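Side-chain contacts in dITP/XTP pyrophosphatase (Coxiella burnetii, PDB 3TQU), which probably hydrolyses non-canonical purine nucleoside triphosphates such as XTP, dITP and ITP to monophosphate and diphosphate, clearing them from the nucleotide pool: residues Ser14-Glu19 / Leu69-Gly74; Ile42-Thr45 / Glu51-Ile54; Ala60-Gly65 / Glu129-Pro134; Ile125-Asn130 / Ala135-His140. All coordinates share one frame; numbering follows the deposited sequence. Where two conformers were deposited one is given.

Interaction 1 (Ser14-Glu19 / Leu69-Gly74). With CA (calcium ion), chain E.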
loop_
_atom_site.group_PDB
_atom_site.type_symbol
_atom_site.label_atom_id
_atom_site.label_comp_id
_atom_site.label_asym_id
_atom_site.label_seq_id
_atom_site.Cartn_x
_atom_site.Cartn_y
_atom_site.Cartn_z
ATOM N N SER A 14 -0.311 -19.203 -14.466
ATOM C CA SER A 14 -0.974 -20.411 -13.972
ATOM C C SER A 14 -0.496 -20.842 -12.586
ATOM O O SER A 14 -1.277 -21.361 -11.787
ATOM C CB SER A 14 -0.829 -21.566 -14.975
ATOM O OG SER A 14 0.526 -21.963 -15.131
ATOM N N SER A 15 0.783 -20.631 -12.296
ATOM C CA SER A 15 1.312 -20.996 -10.988
ATOM C C SER A 15 0.748 -20.074 -9.905
ATOM O O SER A 15 0.518 -20.502 -8.774
ATOM C CB SER A 15 2.842 -20.973 -10.984
ATOM O OG SER A 15 3.340 -19.651 -11.055
ATOM N N LYS A 16 0.514 -18.816 -10.255
ATOM C CA LYS A 16 -0.072 -17.872 -9.306
ATOM C C LYS A 16 -1.505 -18.257 -8.936
ATOM O O LYS A 16 -1.902 -18.160 -7.775
ATOM C CB LYS A 16 -0.021 -16.448 -9.854
ATOM C CG LYS A 16 1.396 -15.904 -10.003
ATOM C CD LYS A 16 1.399 -14.407 -10.246
ATOM C CE LYS A 16 2.822 -13.864 -10.295
ATOM N NZ LYS A 16 2.857 -12.382 -10.426
ATOM N N LEU A 17 -2.279 -18.693 -9.926
ATOM C CA LEU A 17 -3.642 -19.151 -9.680
ATOM C C LEU A 17 -3.648 -20.406 -8.814
ATOM O O LEU A 17 -4.425 -20.512 -7.865
ATOM C CB LEU A 17 -4.366 -19.428 -10.998
ATOM C CG LEU A 17 -5.789 -19.974 -10.850
ATOM C CD1 LEU A 17 -6.680 -18.965 -10.135
ATOM C CD2 LEU A 17 -6.367 -20.339 -12.202
ATOM N N ALA A 18 -2.777 -21.354 -9.146
ATOM C CA ALA A 18 -2.680 -22.599 -8.392
ATOM C C ALA A 18 -2.258 -22.354 -6.945
ATOM O O ALA A 18 -2.813 -22.948 -6.020
ATOM C CB ALA A 18 -1.711 -23.556 -9.075
ATOM N N GLU A 19 -1.273 -21.482 -6.748
ATOM C CA GLU A 19 -0.810 -21.158 -5.402
ATOM C C GLU A 19 -1.950 -20.577 -4.566
ATOM O O GLU A 19 -2.070 -20.859 -3.374
ATOM C CB GLU A 19 0.366 -20.177 -5.449
ATOM C CG GLU A 19 1.674 -20.780 -5.947
ATOM C CD GLU A 19 2.791 -19.753 -6.055
ATOM O OE1 GLU A 19 2.624 -18.632 -5.526
ATOM O OE2 GLU A 19 3.833 -20.064 -6.673
ATOM N N LEU A 69 -8.142 -8.926 -7.799
ATOM C CA LEU A 69 -6.898 -9.021 -7.055
ATOM C C LEU A 69 -5.725 -9.073 -8.020
ATOM O O LEU A 69 -5.740 -9.837 -8.991
ATOM C CB LEU A 69 -6.912 -10.269 -6.172
ATOM C CG LEU A 69 -5.742 -10.491 -5.213
ATOM C CD1 LEU A 69 -6.185 -11.352 -4.044
ATOM C CD2 LEU A 69 -4.544 -11.116 -5.929
ATOM N N ALA A 70 -4.714 -8.252 -7.761
ATOM C CA ALA A 70 -3.518 -8.256 -8.587
ATOM C C ALA A 70 -2.279 -8.132 -7.714
ATOM O O ALA A 70 -2.367 -7.727 -6.555
ATOM C CB ALA A 70 -3.567 -7.125 -9.603
ATOM N N ASP A 71 -1.126 -8.490 -8.266
ATOM C CA ASP A 71 0.123 -8.305 -7.546
ATOM C C ASP A 71 1.187 -7.748 -8.471
ATOM O O ASP A 71 1.095 -7.880 -9.691
ATOM C CB ASP A 71 0.613 -9.625 -6.943
ATOM C CG ASP A 71 1.506 -10.406 -7.894
ATOM O OD1 ASP A 71 1.013 -11.348 -8.545
ATOM O OD2 ASP A 71 2.707 -10.073 -7.992
ATOM N N ASP A 72 2.191 -7.113 -7.881
ATOM C CA ASP A 72 3.412 -6.801 -8.604
ATOM C C ASP A 72 4.598 -7.181 -7.728
ATOM O O ASP A 72 4.530 -7.088 -6.497
ATOM C CB ASP A 72 3.473 -5.329 -9.012
ATOM C CG ASP A 72 4.620 -5.044 -9.958
ATOM O OD1 ASP A 72 5.093 -6.006 -10.590
ATOM O OD2 ASP A 72 5.054 -3.878 -10.072
ATOM N N SER A 73 5.680 -7.621 -8.356
ATOM C CA SER A 73 6.819 -8.130 -7.611
ATOM C C SER A 73 8.130 -7.746 -8.275
ATOM O O SER A 73 8.162 -7.374 -9.448
ATOM C CB SER A 73 6.734 -9.650 -7.508
ATOM O OG SER A 73 6.771 -10.235 -8.800
ATOM N N GLY A 74 9.220 -7.854 -7.527
ATOM C CA GLY A 74 10.517 -7.548 -8.089
ATOM C C GLY A 74 11.653 -7.730 -7.111
ATOM O O GLY A 74 11.447 -8.031 -5.934
HETATM CA CA CA E . 5.382 -6.499 -13.087
HETATM O O HOH W 1 4.450 -9.878 -10.225
HETATM O O HOH W 2 6.597 -4.290 -12.299
HETATM O O HOH W 3 6.982 -8.075 -11.771
HETATM O O HOH W 4 7.217 -7.069 -14.871
HETATM O O HOH W 5 3.848 -8.405 -12.537
HETATM O O HOH W 6 4.849 -8.248 -15.013
#
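This contact lies in the predicted nucleotide site of a HAM1 pyrophosphatase, where K16 at the start of helix 14-23 reaches the carboxylate of D71 on strand 68-77. K16 and D71 approach from opposite directions, and the ammonium meets one carboxylate oxygen. The lysine is almost fully extended. Its CG stands anti to the carbonyl carbon (chi1 -66°), and the rest of the chain runs straight out to the strand. K16 NZ forms a salt bridge with D71 OD1 at 2.8 Å, on the syn lone pair of that oxygen. A second, weak bond joins K16 NZ to D71 OD2 at 3.4 Å. The backbones stay well apart, and the K16 and D71 side chains span the gap between them. R186 also lies close to D71, as a long, weak ion pair. Both K16 and R186 are predicted to bind substrate, so the positive charges here are consistent with a pocket for an anionic nucleotide.

The next residue, D72, starts out on the side of the strand away from the helix, and its carboxylate serves the metal. D72 OD1 binds the calcium ion at 2.6 Å. D72 is the predicted proton acceptor. Water 1 extends the charged pair toward S73: it accepts a weak bond from K16 NZ, donates to D71 OD2 at 2.8 Å and shares a hydrogen bond of 2.7 Å with S73 OG.

Interaction 2 (Ile42-Thr45 / Glu51-Ile54); sequences IEET and ENAI. With CA (calcium ion), chain E.
This contact forms one side of the metal site of this HAM1 enzyme, where the loop before helix 49-64 brings E44 against N52 in the first turn of that helix. The E44 carboxylate holds the calcium ion with both oxygens. E44 OE1 is 2.7 Å and E44 OE2 2.8 Å from the calcium, a bidentate grip. Five waters and D72 OD1 bring the calcium to eight ligand atoms. The enzyme is predicted to use magnesium, with E43 and D72 as ligands; in this crystal E44 is the glutamate on the calcium.

The two side chains cross at about a right angle, with the carboxylate and amide planes 39° apart. The contact is made by the stem of E44, since E44 CB touches N52 OD1 at 3.4 Å and N52 CG at 3.6 Å. With chi1 at -69°, E44 CG lies beside its own backbone N, and the extended chain beyond it carries the carboxylate past the amide to the calcium. N52 OD1 accepts from the backbone N of G46, while N52 ND2 donates to D72 OD2. Both ends of the amide are thus used, and N52 acts as a second-shell residue beside the ligand D72. Water 7 donates to E44 O at 3.1 Å and takes a weak bond from N52 ND2.

K56, one turn further along helix 49-64, donates to E44 OE2. Behind N52, A53 and I54 pack on A126 of strand 118-128, and I54 also meets V50 of the second subunit.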
loop_
_atom_site.group_PDB
_atom_site.type_symbol
_atom_site.label_atom_id
_atom_site.label_comp_id
_atom_site.label_asym_id
_atom_site.label_seq_id
_atom_site.Cartn_x
_atom_site.Cartn_y
_atom_site.Cartn_z
ATOM N N ILE A 42 -3.175 -4.653 -19.042
ATOM C CA ILE A 42 -2.987 -3.210 -19.021
ATOM C C ILE A 42 -1.530 -2.919 -18.687
ATOM O O ILE A 42 -0.900 -3.668 -17.944
ATOM C CB ILE A 42 -3.916 -2.535 -17.988
ATOM C CG1 ILE A 42 -3.782 -1.014 -18.060
ATOM C CG2 ILE A 42 -3.611 -3.043 -16.585
ATOM C CD1 ILE A 42 -4.792 -0.268 -17.214
ATOM N N GLU A 43 -0.991 -1.841 -19.245
ATOM C CA GLU A 43 0.419 -1.510 -19.063
ATOM C C GLU A 43 0.756 -1.079 -17.635
ATOM O O GLU A 43 0.061 -0.255 -17.042
ATOM C CB GLU A 43 0.842 -0.417 -20.049
ATOM C CG GLU A 43 2.306 -0.023 -19.940
ATOM C CD GLU A 43 2.686 1.100 -20.886
ATOM O OE1 GLU A 43 1.822 1.533 -21.677
ATOM O OE2 GLU A 43 3.851 1.552 -20.836
ATOM N N GLU A 44 1.826 -1.645 -17.086
ATOM C CA GLU A 44 2.322 -1.237 -15.779
ATOM C C GLU A 44 3.185 0.013 -15.907
ATOM O O GLU A 44 4.297 -0.038 -16.430
ATOM C CB GLU A 44 3.124 -2.365 -15.139
ATOM C CG GLU A 44 2.281 -3.554 -14.725
ATOM C CD GLU A 44 3.127 -4.724 -14.288
ATOM O OE1 GLU A 44 4.070 -5.074 -15.027
ATOM O OE2 GLU A 44 2.858 -5.289 -13.208
ATOM N N THR A 45 2.668 1.135 -15.418
ATOM C CA THR A 45 3.333 2.419 -15.599
ATOM C C THR A 45 3.777 3.044 -14.281
ATOM O O THR A 45 4.314 4.153 -14.265
ATOM C CB THR A 45 2.415 3.410 -16.339
ATOM O OG1 THR A 45 1.200 3.573 -15.599
ATOM C CG2 THR A 45 2.079 2.887 -17.724
ATOM N N GLU A 51 1.742 0.603 -6.804
ATOM C CA GLU A 51 1.058 1.329 -7.873
ATOM C C GLU A 51 0.652 0.419 -9.034
ATOM O O GLU A 51 -0.442 0.548 -9.586
ATOM C CB GLU A 51 1.919 2.490 -8.381
ATOM C CG GLU A 51 1.903 3.703 -7.458
ATOM C CD GLU A 51 2.920 4.751 -7.851
ATOM O OE1 GLU A 51 4.117 4.413 -7.918
ATOM O OE2 GLU A 51 2.526 5.911 -8.096
ATOM N N ASN A 52 1.537 -0.495 -9.408
ATOM C CA ASN A 52 1.241 -1.419 -10.495
ATOM C C ASN A 52 0.182 -2.439 -10.091
ATOM O O ASN A 52 -0.706 -2.776 -10.879
ATOM C CB ASN A 52 2.517 -2.109 -10.979
ATOM C CG ASN A 52 3.416 -1.177 -11.771
ATOM O OD1 ASN A 52 2.935 -0.304 -12.496
ATOM N ND2 ASN A 52 4.726 -1.355 -11.635
ATOM N N ALA A 53 0.272 -2.915 -8.853
ATOM C CA ALA A 53 -0.713 -3.847 -8.322
ATOM C C ALA A 53 -2.104 -3.230 -8.378
ATOM O O ALA A 53 -3.070 -3.883 -8.779
ATOM C CB ALA A 53 -0.359 -4.244 -6.889
ATOM N N ILE A 54 -2.205 -1.963 -7.988
ATOM C CA ILE A 54 -3.488 -1.266 -8.024
ATOM C C ILE A 54 -3.966 -1.046 -9.454
ATOM O O ILE A 54 -5.136 -1.272 -9.768
ATOM C CB ILE A 54 -3.426 0.078 -7.274
ATOM C CG1 ILE A 54 -3.344 -0.177 -5.767
ATOM C CG2 ILE A 54 -4.642 0.919 -7.592
ATOM C CD1 ILE A 54 -2.976 1.039 -4.957
HETATM CA CA CA E . 5.382 -6.499 -13.087
HETATM O O HOH W 7 6.396 0.367 -14.118
HETATM O O HOH W 4 7.217 -7.069 -14.871
HETATM O O HOH W 3 6.982 -8.075 -11.771
HETATM O O HOH W 5 3.848 -8.405 -12.537
HETATM O O HOH W 6 4.849 -8.248 -15.013
HETATM O O HOH W 2 6.597 -4.290 -12.299
#

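Interaction 3 (Ala60-Gly65 / Glu129-Pro134)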
loop_
_atom_site.group_PDB
_atom_site.type_symbol
_atom_site.label_atom_id
_atom_site.label_comp_id
_atom_site.label_asym_id
_atom_site.label_seq_id
_atom_site.Cartn_x
_atom_site.Cartn_y
_atom_site.Cartn_z
ATOM N N ALA A 60 -8.992 -4.785 -13.936
ATOM C CA ALA A 60 -9.762 -6.021 -13.946
ATOM C C ALA A 60 -11.156 -5.817 -13.356
ATOM O O ALA A 60 -12.149 -6.323 -13.890
ATOM C CB ALA A 60 -9.015 -7.118 -13.198
ATOM N N ALA A 61 -11.229 -5.073 -12.255
ATOM C CA ALA A 61 -12.502 -4.818 -11.587
ATOM C C ALA A 61 -13.419 -3.971 -12.459
ATOM O O ALA A 61 -14.627 -4.202 -12.522
ATOM C CB ALA A 61 -12.271 -4.127 -10.243
ATOM N N LYS A 62 -12.832 -2.983 -13.122
ATOM C CA LYS A 62 -13.581 -2.092 -13.994
ATOM C C LYS A 62 -14.261 -2.869 -15.116
ATOM O O LYS A 62 -15.448 -2.686 -15.385
ATOM C CB LYS A 62 -12.648 -1.034 -14.583
ATOM C CG LYS A 62 -13.355 0.036 -15.393
ATOM C CD LYS A 62 -12.349 0.958 -16.059
ATOM C CE LYS A 62 -13.042 2.116 -16.752
ATOM N NZ LYS A 62 -13.793 2.953 -15.778
ATOM N N GLN A 63 -13.505 -3.745 -15.767
ATOM C CA GLN A 63 -14.014 -4.473 -16.924
ATOM C C GLN A 63 -14.991 -5.590 -16.561
ATOM O O GLN A 63 -15.927 -5.868 -17.313
ATOM C CB GLN A 63 -12.855 -5.041 -17.746
ATOM C CG GLN A 63 -11.800 -4.017 -18.092
ATOM C CD GLN A 63 -12.398 -2.747 -18.660
ATOM O OE1 GLN A 63 -12.025 -1.642 -18.264
ATOM N NE2 GLN A 63 -13.328 -2.896 -19.597
ATOM N N THR A 64 -14.777 -6.230 -15.416
ATOM C CA THR A 64 -15.573 -7.398 -15.044
ATOM C C THR A 64 -16.767 -7.076 -14.146
ATOM O O THR A 64 -17.762 -7.797 -14.151
ATOM C CB THR A 64 -14.712 -8.478 -14.363
ATOM O OG1 THR A 64 -14.190 -7.970 -13.129
ATOM C CG2 THR A 64 -13.564 -8.891 -15.270
ATOM N N GLY A 65 -16.666 -5.998 -13.375
ATOM C CA GLY A 65 -17.716 -5.652 -12.433
ATOM C C GLY A 65 -17.620 -6.442 -11.139
ATOM O O GLY A 65 -18.484 -6.332 -10.268
ATOM N N GLU A 129 -12.416 -3.923 -4.007
ATOM C CA GLU A 129 -13.821 -4.313 -3.973
ATOM C C GLU A 129 -14.483 -3.996 -5.311
ATOM O O GLU A 129 -15.277 -4.782 -5.825
ATOM C CB GLU A 129 -14.557 -3.615 -2.830
ATOM C CG GLU A 129 -16.009 -4.033 -2.690
ATOM C CD GLU A 129 -16.173 -5.533 -2.525
ATOM O OE1 GLU A 129 -15.217 -6.194 -2.066
ATOM O OE2 GLU A 129 -17.260 -6.052 -2.860
ATOM N N ASN A 130 -14.152 -2.835 -5.862
ATOM C CA ASN A 130 -14.508 -2.486 -7.234
ATOM C C ASN A 130 -13.562 -1.412 -7.759
ATOM O O ASN A 130 -12.627 -1.018 -7.063
ATOM C CB ASN A 130 -15.977 -2.064 -7.359
ATOM C CG ASN A 130 -16.333 -0.886 -6.475
ATOM O OD1 ASN A 130 -15.596 0.097 -6.393
ATOM N ND2 ASN A 130 -17.476 -0.980 -5.807
ATOM N N GLU A 131 -13.790 -0.941 -8.981
ATOM C CA GLU A 131 -12.824 -0.036 -9.602
ATOM C C GLU A 131 -12.738 1.319 -8.901
ATOM O O GLU A 131 -11.748 2.034 -9.049
ATOM C CB GLU A 131 -13.093 0.142 -11.102
ATOM C CG GLU A 131 -14.334 0.944 -11.439
ATOM C CD GLU A 131 -15.568 0.076 -11.558
ATOM O OE1 GLU A 131 -15.621 -0.983 -10.899
ATOM O OE2 GLU A 131 -16.483 0.453 -12.320
ATOM N N ASN A 132 -13.767 1.663 -8.132
ATOM C CA ASN A 132 -13.783 2.930 -7.408
ATOM C C ASN A 132 -13.308 2.822 -5.958
ATOM O O ASN A 132 -13.270 3.824 -5.242
ATOM C CB ASN A 132 -15.175 3.572 -7.458
ATOM C CG ASN A 132 -15.612 3.910 -8.869
ATOM O OD1 ASN A 132 -16.603 3.378 -9.366
ATOM N ND2 ASN A 132 -14.875 4.803 -9.523
ATOM N N ASP A 133 -12.946 1.613 -5.530
ATOM C CA ASP A 133 -12.439 1.392 -4.176
ATOM C C ASP A 133 -11.197 2.248 -3.914
ATOM O O ASP A 133 -10.175 2.086 -4.582
ATOM C CB ASP A 133 -12.106 -0.091 -3.971
ATOM C CG ASP A 133 -11.781 -0.434 -2.521
ATOM O OD1 ASP A 133 -11.643 0.485 -1.688
ATOM O OD2 ASP A 133 -11.655 -1.638 -2.218
ATOM N N PRO A 134 -11.286 3.171 -2.942
ATOM C CA PRO A 134 -10.172 4.066 -2.614
ATOM C C PRO A 134 -9.245 3.475 -1.555
ATOM O O PRO A 134 -8.183 4.046 -1.288
ATOM C CB PRO A 134 -10.887 5.286 -2.043
ATOM C CG PRO A 134 -12.074 4.699 -1.352
ATOM C CD PRO A 134 -12.510 3.526 -2.201
HETATM O O HOH W 8 -17.311 -2.327 -13.284
HETATM O O HOH W 9 -16.576 2.174 -15.052
HETATM O O HOH W 10 -17.443 -5.493 -7.349
#
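A61 and K62, near the end of helix 49-64, press on E131 in the loop that follows strand 118-128. The close part is mostly aliphatic, but it also buries a backbone amide. E131 CB lies 3.7 Å from both K62 CA and K62 CB, and the two side chains cross at about a right angle. A61 CB sits against the backbone at the start of the turn, 3.7 Å from E131 N. That amide has no partner in the model. E131 CG lies between its backbone N and carbonyl carbon (chi1 71°), and the bend at chi2 folds the carboxylate back over K62 CA.

The loop contains a type I beta turn from N130 to D133 and joins the two strands of the hairpin 118-128/137-147. N130 forms an Asx turn with N132, while N130 ND2 bonds to N81 of the second subunit.

The polar side is looser and runs through water. K62 NZ stays 5.0 Å from E131 OE2, bridged by water 9, which accepts from the lysine and donates to the carboxylate. Water 8 lies between K62 O and E131 OE2. Water 10 lies between the backbones, 2.7 Å from E129 O and 3.2 Å from G65 O.

Interaction 4 (Ile125-Asn130 / Ala135-His140); sequences IALMEN and APLICH
The peptide groups of I125 and L127 meet those of C139 and L137 edge to edge in this antiparallel hairpin, with each donor N in the plane of the carbonyl it meets and side chains above and below. One face carries I125, L127, L137 and C139, and the other carries A126 and I138. The strands 125-128 and 137-140 run at 168° to each other.

The edges are joined by four backbone hydrogen bonds. In the I125/C139 pair, I125 N is 2.8 Å from C139 O and C139 N is 2.9 Å from I125 O. The L127/L137 pair has both bonds at 3.0 Å, and the one from L137 N to L127 O is bent to 137° at the hydrogen. Between them, A126 and I138 form a non-hydrogen-bonded pair.

On the first face, I125 CB meets C139 CB and L127 CB meets L137 CB. Helix 185-199 packs over this side, with L190 against I125 and L193 against L137. On the opposite face, I138 CD1 reaches A126 CB at 3.8 Å. The I138 chain turns at chi1 (-57°) and again at chi2, which brings CD1 back toward the alanine. Near the turn, in the conformer described, selenomethionine M128 lies side by side with P136 and touches A57 of helix 49-64.

Backbone polarity is spent within the sheet, while the side chains offer apolar groups to both faces. This suits this end of the hairpin to lie between helices 49-64 and 185-199.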
loop_
_atom_site.group_PDB
_atom_site.type_symbol
_atom_site.label_atom_id
_atom_site.label_comp_id
_atom_site.label_asym_id
_atom_site.label_seq_id
_atom_site.Cartn_x
_atom_site.Cartn_y
_atom_site.Cartn_z
ATOM N N ILE A 125 0.392 -7.313 -3.062
ATOM C CA ILE A 125 -0.915 -7.735 -3.537
ATOM C C ILE A 125 -1.923 -6.636 -3.245
ATOM O O ILE A 125 -1.938 -6.069 -2.149
ATOM C CB ILE A 125 -1.357 -9.038 -2.834
ATOM C CG1 ILE A 125 -0.407 -10.178 -3.200
ATOM C CG2 ILE A 125 -2.796 -9.396 -3.196
ATOM C CD1 ILE A 125 -0.692 -11.482 -2.476
ATOM N N ALA A 126 -2.751 -6.322 -4.231
ATOM C CA ALA A 126 -3.838 -5.376 -4.029
ATOM C C ALA A 126 -5.163 -6.056 -4.327
ATOM O O ALA A 126 -5.323 -6.691 -5.368
ATOM C CB ALA A 126 -3.655 -4.145 -4.909
ATOM N N LEU A 127 -6.103 -5.936 -3.396
ATOM C CA LEU A 127 -7.454 -6.448 -3.591
ATOM C C LEU A 127 -8.447 -5.292 -3.572
ATOM O O LEU A 127 -8.569 -4.587 -2.569
ATOM C CB LEU A 127 -7.802 -7.457 -2.494
ATOM C CG LEU A 127 -9.232 -7.994 -2.497
ATOM C CD1 LEU A 127 -9.579 -8.564 -3.862
ATOM C CD2 LEU A 127 -9.427 -9.036 -1.399
HETATM N N MSE A 128 -9.140 -5.092 -4.692
HETATM C CA MSE A 128 -10.119 -4.013 -4.820
HETATM C C MSE A 128 -11.541 -4.563 -4.778
HETATM O O MSE A 128 -11.841 -5.551 -5.440
HETATM C CB MSE A 128 -9.915 -3.276 -6.145
HETATM C CG MSE A 128 -8.540 -2.664 -6.326
HETATM SE SE MSE A 128 -8.503 -0.797 -5.787
HETATM C CE MSE A 128 -9.556 -0.037 -7.246
ATOM N N GLU A 129 -12.416 -3.923 -4.007
ATOM C CA GLU A 129 -13.821 -4.313 -3.973
ATOM C C GLU A 129 -14.483 -3.996 -5.311
ATOM O O GLU A 129 -15.277 -4.782 -5.825
ATOM C CB GLU A 129 -14.557 -3.615 -2.830
ATOM C CG GLU A 129 -16.009 -4.033 -2.690
ATOM C CD GLU A 129 -16.173 -5.533 -2.525
ATOM O OE1 GLU A 129 -15.217 -6.194 -2.066
ATOM O OE2 GLU A 129 -17.260 -6.052 -2.860
ATOM N N ASN A 130 -14.152 -2.835 -5.862
ATOM C CA ASN A 130 -14.508 -2.486 -7.234
ATOM C C ASN A 130 -13.562 -1.412 -7.759
ATOM O O ASN A 130 -12.627 -1.018 -7.063
ATOM C CB ASN A 130 -15.977 -2.064 -7.359
ATOM C CG ASN A 130 -16.333 -0.886 -6.475
ATOM O OD1 ASN A 130 -15.596 0.097 -6.393
ATOM N ND2 ASN A 130 -17.476 -0.980 -5.807
ATOM N N ALA A 135 -9.643 2.350 -0.966
ATOM C CA ALA A 135 -8.900 1.756 0.138
ATOM C C ALA A 135 -8.737 0.251 -0.044
ATOM O O ALA A 135 -9.224 -0.540 0.773
ATOM C CB ALA A 135 -9.590 2.056 1.456
ATOM N N PRO A 136 -8.054 -0.151 -1.124
ATOM C CA PRO A 136 -7.851 -1.575 -1.391
ATOM C C PRO A 136 -7.044 -2.222 -0.276
ATOM O O PRO A 136 -6.250 -1.548 0.385
ATOM C CB PRO A 136 -7.037 -1.573 -2.691
ATOM C CG PRO A 136 -6.355 -0.244 -2.710
ATOM C CD PRO A 136 -7.343 0.701 -2.095
ATOM N N LEU A 137 -7.264 -3.512 -0.054
ATOM C CA LEU A 137 -6.407 -4.266 0.842
ATOM C C LEU A 137 -5.032 -4.353 0.205
ATOM O O LEU A 137 -4.909 -4.748 -0.954
ATOM C CB LEU A 137 -6.961 -5.672 1.053
ATOM C CG LEU A 137 -6.085 -6.632 1.860
ATOM C CD1 LEU A 137 -5.852 -6.098 3.267
ATOM C CD2 LEU A 137 -6.721 -8.009 1.902
ATOM N N ILE A 138 -4.000 -3.975 0.951
ATOM C CA ILE A 138 -2.633 -4.068 0.455
ATOM C C ILE A 138 -1.837 -5.030 1.327
ATOM O O ILE A 138 -1.722 -4.830 2.535
ATOM C CB ILE A 138 -1.928 -2.696 0.463
ATOM C CG1 ILE A 138 -2.724 -1.675 -0.358
ATOM C CG2 ILE A 138 -0.499 -2.825 -0.055
ATOM C CD1 ILE A 138 -2.883 -2.042 -1.817
ATOM N N CYS A 139 -1.303 -6.080 0.712
ATOM C CA CYS A 139 -0.444 -7.024 1.415
ATOM C C CYS A 139 0.963 -6.922 0.851
ATOM O O CYS A 139 1.164 -7.063 -0.354
ATOM C CB CYS A 139 -0.968 -8.450 1.257
ATOM S SG CYS A 139 -2.640 -8.688 1.889
ATOM N N HIS A 140 1.939 -6.673 1.717
ATOM C CA HIS A 140 3.306 -6.470 1.259
ATOM C C HIS A 140 4.274 -7.479 1.872
ATOM O O HIS A 140 4.614 -7.390 3.052
ATOM C CB HIS A 140 3.757 -5.038 1.561
ATOM C CG HIS A 140 5.098 -4.692 0.990
ATOM N ND1 HIS A 140 5.595 -3.406 0.993
ATOM C CD2 HIS A 140 6.044 -5.461 0.403
ATOM C CE1 HIS A 140 6.791 -3.400 0.432
ATOM N NE2 HIS A 140 7.087 -4.634 0.063
#

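Interaction 4 is the buried one, a sheet contact held by backbone bonds and apolar side chains. Interaction 1 is a surface contact in the predicted nucleotide site, made by one charged pair and water. Interaction 2 is partly buried and shares the calcium ion and its five waters with interaction 1. Interaction 3 is also partly buried, but by aliphatic packing and water bridges away from the annotated sites. Interactions 2 and 3 use different parts of helix 49-64, near the metal and at its far end. Interactions 3 and 4 share E129 and N130 at the hairpin turn. A bond from A126 N to A70 O joins neighbouring strands, so interactions 1 and 4 both reach the same sheet.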